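Local atomic coordinates of mandelate racemase/muconate lactonizing enzyme-like protein (Roseovarius sp. TM1035, PDB entry 3RCY), a protein that probably acts as a magnesium-dependent isomerase of the mandelate racemase/muconate lactonizing enzyme group in the enolase superfamily. Residues 63-74 and 95-106. Numbering follows the deposited sequence.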
loop_
_atom_site.group_PDB
_atom_site.type_symbol
_atom_site.label_atom_id
_atom_site.label_comp_id
_atom_site.label_asym_id
_atom_site.label_seq_id
_atom_site.Cartn_x
_atom_site.Cartn_y
_atom_site.Cartn_z
ATOM N N MET A 63 37.590 22.518 2.694
ATOM C CA MET A 63 37.389 23.624 1.747
ATOM C C MET A 63 38.628 24.474 1.454
ATOM O O MET A 63 38.816 24.927 0.323
ATOM C CB MET A 63 36.221 24.510 2.198
ATOM C CG MET A 63 34.924 23.729 2.425
ATOM S SD MET A 63 33.579 24.737 3.052
ATOM C CE MET A 63 33.136 25.656 1.573
ATOM N N GLU A 64 39.459 24.698 2.469
ATOM C CA GLU A 64 40.664 25.510 2.301
ATOM C C GLU A 64 41.553 24.919 1.208
ATOM O O GLU A 64 41.837 23.716 1.210
ATOM C CB GLU A 64 41.431 25.630 3.623
ATOM C CG GLU A 64 42.570 26.652 3.607
ATOM C CD GLU A 64 43.346 26.695 4.922
ATOM O OE1 GLU A 64 42.893 26.082 5.924
ATOM O OE2 GLU A 64 44.417 27.340 4.956
ATOM N N GLY A 65 41.958 25.767 0.268
ATOM C CA GLY A 65 42.796 25.342 -0.857
ATOM C C GLY A 65 42.010 24.808 -2.051
ATOM O O GLY A 65 42.601 24.485 -3.085
ATOM N N GLU A 66 40.683 24.711 -1.916
ATOM C CA GLU A 66 39.826 24.207 -3.005
ATOM C C GLU A 66 39.347 25.322 -3.925
ATOM O O GLU A 66 39.139 26.452 -3.487
ATOM C CB GLU A 66 38.602 23.465 -2.438
ATOM C CG GLU A 66 37.811 22.629 -3.448
ATOM C CD GLU A 66 38.659 21.543 -4.103
ATOM O OE1 GLU A 66 39.277 20.743 -3.374
ATOM O OE2 GLU A 66 38.721 21.502 -5.349
ATOM N N ASN A 67 39.171 24.985 -5.202
ATOM C CA ASN A 67 38.488 25.842 -6.167
ATOM C C ASN A 67 37.014 25.995 -5.758
ATOM O O ASN A 67 36.316 24.999 -5.603
ATOM C CB ASN A 67 38.605 25.206 -7.556
ATOM C CG ASN A 67 38.090 26.100 -8.677
ATOM O OD1 ASN A 67 37.243 26.967 -8.483
ATOM N ND2 ASN A 67 38.607 25.873 -9.872
ATOM N N PRO A 68 36.542 27.242 -5.563
ATOM C CA PRO A 68 35.157 27.451 -5.127
ATOM C C PRO A 68 34.094 26.958 -6.122
ATOM O O PRO A 68 32.936 26.807 -5.737
ATOM C CB PRO A 68 35.066 28.973 -4.940
ATOM C CG PRO A 68 36.198 29.528 -5.758
ATOM C CD PRO A 68 37.283 28.513 -5.647
ATOM N N GLU A 69 34.485 26.703 -7.375
ATOM C CA GLU A 69 33.597 26.056 -8.353
ATOM C C GLU A 69 33.149 24.664 -7.893
ATOM O O GLU A 69 32.082 24.186 -8.289
ATOM C CB GLU A 69 34.295 25.905 -9.712
ATOM C CG GLU A 69 34.473 27.191 -10.501
ATOM C CD GLU A 69 35.270 26.981 -11.786
ATOM O OE1 GLU A 69 35.999 25.965 -11.884
ATOM O OE2 GLU A 69 35.171 27.836 -12.697
ATOM N N ASN A 70 33.961 24.011 -7.063
ATOM C CA ASN A 70 33.744 22.594 -6.759
ATOM C C ASN A 70 32.765 22.369 -5.615
ATOM O O ASN A 70 33.106 21.795 -4.575
ATOM C CB ASN A 70 35.078 21.871 -6.550
ATOM C CG ASN A 70 35.906 21.815 -7.829
ATOM O OD1 ASN A 70 35.364 21.894 -8.929
ATOM N ND2 ASN A 70 37.221 21.693 -7.687
ATOM N N ILE A 71 31.542 22.841 -5.840
ATOM C CA ILE A 71 30.471 22.862 -4.840
ATOM C C ILE A 71 29.927 21.453 -4.547
ATOM O O ILE A 71 29.635 21.126 -3.387
ATOM C CB ILE A 71 29.320 23.817 -5.301
ATOM C CG1 ILE A 71 29.842 25.251 -5.510
ATOM C CG2 ILE A 71 28.131 23.795 -4.337
ATOM C CD1 ILE A 71 30.087 26.044 -4.243
ATOM N N GLU A 72 29.794 20.627 -5.587
ATOM C CA GLU A 72 29.347 19.243 -5.419
ATOM C C GLU A 72 30.339 18.483 -4.546
ATOM O O GLU A 72 29.954 17.775 -3.612
ATOM C CB GLU A 72 29.220 18.518 -6.774
ATOM C CG GLU A 72 28.134 19.029 -7.699
ATOM C CD GLU A 72 26.792 18.308 -7.533
ATOM O OE1 GLU A 72 26.674 17.385 -6.690
ATOM O OE2 GLU A 72 25.847 18.679 -8.253
ATOM N N LEU A 73 31.620 18.639 -4.876
ATOM C CA LEU A 73 32.701 17.939 -4.190
ATOM C C LEU A 73 32.791 18.356 -2.725
ATOM O O LEU A 73 32.883 17.509 -1.838
ATOM C CB LEU A 73 34.038 18.178 -4.900
ATOM C CG LEU A 73 35.283 17.520 -4.268
ATOM C CD1 LEU A 73 35.145 16.004 -4.151
ATOM C CD2 LEU A 73 36.538 17.875 -5.055
ATOM N N MET A 74 32.760 19.660 -2.477
ATOM C CA MET A 74 32.879 20.158 -1.109
ATOM C C MET A 74 31.699 19.711 -0.249
ATOM O O MET A 74 31.892 19.335 0.907
ATOM C CB MET A 74 33.076 21.677 -1.072
ATOM C CG MET A 74 34.446 22.082 -1.622
ATOM S SD MET A 74 34.852 23.804 -1.332
ATOM C CE MET A 74 33.898 24.576 -2.637
ATOM N N PHE A 95 28.939 24.093 6.994
ATOM C CA PHE A 95 29.150 24.084 5.547
ATOM C C PHE A 95 28.269 25.083 4.788
ATOM O O PHE A 95 28.756 25.763 3.880
ATOM C CB PHE A 95 28.959 22.690 4.935
ATOM C CG PHE A 95 29.036 22.688 3.426
ATOM C CD1 PHE A 95 30.258 22.885 2.777
ATOM C CD2 PHE A 95 27.885 22.539 2.649
ATOM C CE1 PHE A 95 30.332 22.914 1.376
ATOM C CE2 PHE A 95 27.958 22.564 1.250
ATOM C CZ PHE A 95 29.189 22.754 0.616
ATOM N N SER A 96 26.981 25.136 5.127
ATOM C CA SER A 96 26.010 25.938 4.356
ATOM C C SER A 96 26.407 27.412 4.242
ATOM O O SER A 96 26.351 28.002 3.155
ATOM C CB SER A 96 24.610 25.833 4.965
ATOM O OG SER A 96 24.167 24.490 5.043
ATOM N N GLY A 97 26.796 28.003 5.371
ATOM C CA GLY A 97 27.263 29.381 5.398
ATOM C C GLY A 97 28.491 29.584 4.533
ATOM O O GLY A 97 28.588 30.573 3.813
ATOM N N LEU A 98 29.417 28.630 4.597
ATOM C CA LEU A 98 30.645 28.675 3.801
ATOM C C LEU A 98 30.334 28.529 2.302
ATOM O O LEU A 98 30.963 29.182 1.462
ATOM C CB LEU A 98 31.611 27.584 4.270
ATOM C CG LEU A 98 32.051 27.667 5.746
ATOM C CD1 LEU A 98 32.666 26.352 6.233
ATOM C CD2 LEU A 98 33.018 28.827 5.968
ATOM N N GLU A 99 29.355 27.681 1.983
ATOM C CA GLU A 99 28.921 27.466 0.592
ATOM C C GLU A 99 28.289 28.735 0.001
ATOM O O GLU A 99 28.520 29.076 -1.167
ATOM C CB GLU A 99 27.957 26.264 0.511
ATOM C CG GLU A 99 27.609 25.803 -0.909
ATOM C CD GLU A 99 26.271 26.326 -1.441
ATOM O OE1 GLU A 99 25.754 27.346 -0.922
ATOM O OE2 GLU A 99 25.741 25.723 -2.424
ATOM N N ILE A 100 27.499 29.436 0.810
ATOM C CA ILE A 100 26.904 30.707 0.381
ATOM C C ILE A 100 27.998 31.739 0.055
ATOM O O ILE A 100 27.901 32.457 -0.948
ATOM C CB ILE A 100 25.894 31.258 1.425
ATOM C CG1 ILE A 100 24.644 30.363 1.476
ATOM C CG2 ILE A 100 25.493 32.706 1.092
ATOM C CD1 ILE A 100 23.805 30.504 2.767
ATOM N N ALA A 101 29.042 31.797 0.892
ATOM C CA ALA A 101 30.203 32.658 0.625
ATOM C C ALA A 101 30.912 32.277 -0.679
ATOM O O ALA A 101 31.408 33.151 -1.394
ATOM C CB ALA A 101 31.187 32.623 1.805
ATOM N N CYS A 102 30.965 30.978 -0.986
ATOM C CA CYS A 102 31.537 30.506 -2.256
ATOM C C CYS A 102 30.757 31.048 -3.450
ATOM O O CYS A 102 31.360 31.471 -4.452
ATOM C CB CYS A 102 31.601 28.975 -2.322
ATOM S SG CYS A 102 32.782 28.211 -1.177
ATOM N N TRP A 103 29.425 31.049 -3.342
ATOM C CA TRP A 103 28.579 31.612 -4.399
ATOM C C TRP A 103 28.781 33.113 -4.557
ATOM O O TRP A 103 28.820 33.618 -5.676
ATOM C CB TRP A 103 27.102 31.269 -4.184
ATOM C CG TRP A 103 26.828 29.849 -4.547
ATOM C CD1 TRP A 103 26.653 28.802 -3.695
ATOM C CD2 TRP A 103 26.765 29.308 -5.871
ATOM N NE1 TRP A 103 26.458 27.638 -4.407
ATOM C CE2 TRP A 103 26.515 27.926 -5.746
ATOM C CE3 TRP A 103 26.872 29.865 -7.156
ATOM C CZ2 TRP A 103 26.380 27.086 -6.855
ATOM C CZ3 TRP A 103 26.725 29.032 -8.262
ATOM C CH2 TRP A 103 26.489 27.656 -8.101
ATOM N N ASP A 104 28.914 33.820 -3.438
ATOM C CA ASP A 104 29.223 35.245 -3.479
ATOM C C ASP A 104 30.539 35.460 -4.251
ATOM O O ASP A 104 30.596 36.288 -5.168
ATOM C CB ASP A 104 29.298 35.810 -2.053
ATOM C CG ASP A 104 29.213 37.337 -2.004
ATOM O OD1 ASP A 104 28.739 37.959 -2.979
ATOM O OD2 ASP A 104 29.619 37.916 -0.968
ATOM N N ILE A 105 31.574 34.692 -3.897
ATOM C CA ILE A 105 32.853 34.684 -4.622
ATOM C C ILE A 105 32.698 34.340 -6.122
ATOM O O ILE A 105 33.251 35.028 -6.972
ATOM C CB ILE A 105 33.884 33.729 -3.954
ATOM C CG1 ILE A 105 34.493 34.389 -2.707
ATOM C CG2 ILE A 105 35.003 33.344 -4.938
ATOM C CD1 ILE A 105 35.068 33.409 -1.707
ATOM N N LEU A 106 31.947 33.281 -6.425
ATOM C CA LEU A 106 31.758 32.836 -7.807
ATOM C C LEU A 106 31.095 33.913 -8.659
ATOM O O LEU A 106 31.564 34.202 -9.761
ATOM C CB LEU A 106 30.973 31.514 -7.868
ATOM C CG LEU A 106 31.747 30.279 -7.377
ATOM C CD1 LEU A 106 30.811 29.107 -7.070
ATOM C CD2 LEU A 106 32.845 29.859 -8.374
#
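Glu99 OE2, which touches Ile71 CG2 at 3.6 Å, is gripped by two N-H groups: a weak, bent bond from Trp103 NE1 one turn along the helix (2.8 Å) and the backbone N of Trp292, while OE1 takes the N of Ile291. Together these bonds fix the carboxylate at the indole edge and give both buried carboxylate oxygens hydrogen-bond partners. Ile71 enters beside it as a knob into a hole formed by Glu99, Cys102, Trp103 and Leu106. With CG1 beside its own backbone N (chi1 -59°), CD1 reaches Cys102 CB at 3.8 Å, and CG2 is left for the carboxylate. Cutting Ile71 back to alanine is likely to leave a gap between Cys102 and the indole and to take away the methyl that packs against the Glu99 carboxylate.

Met63, bent at chi3 (74°), lays its CE against Leu98 CB (3.6 Å) and Cys102 SG, and its SD makes a Met-aromatic contact at the edge of the Phe95 ring, 3.8 Å from Phe95 CD1. Farther along, Leu106 CD1 lies 3.4 Å from Pro68 O; here an Asx turn, Glu69 N to Asn67 OD1 (3.0 Å), shapes the loop.

The contact thus seats the loop between helices 48-63 and 71-80, and the start of the latter, on helix 89-110 in the N-terminal capping domain; Leu98 and Ile105 continue the packing onto strands 4-12 and 24-31, and Leu98 also meets helix 48-63.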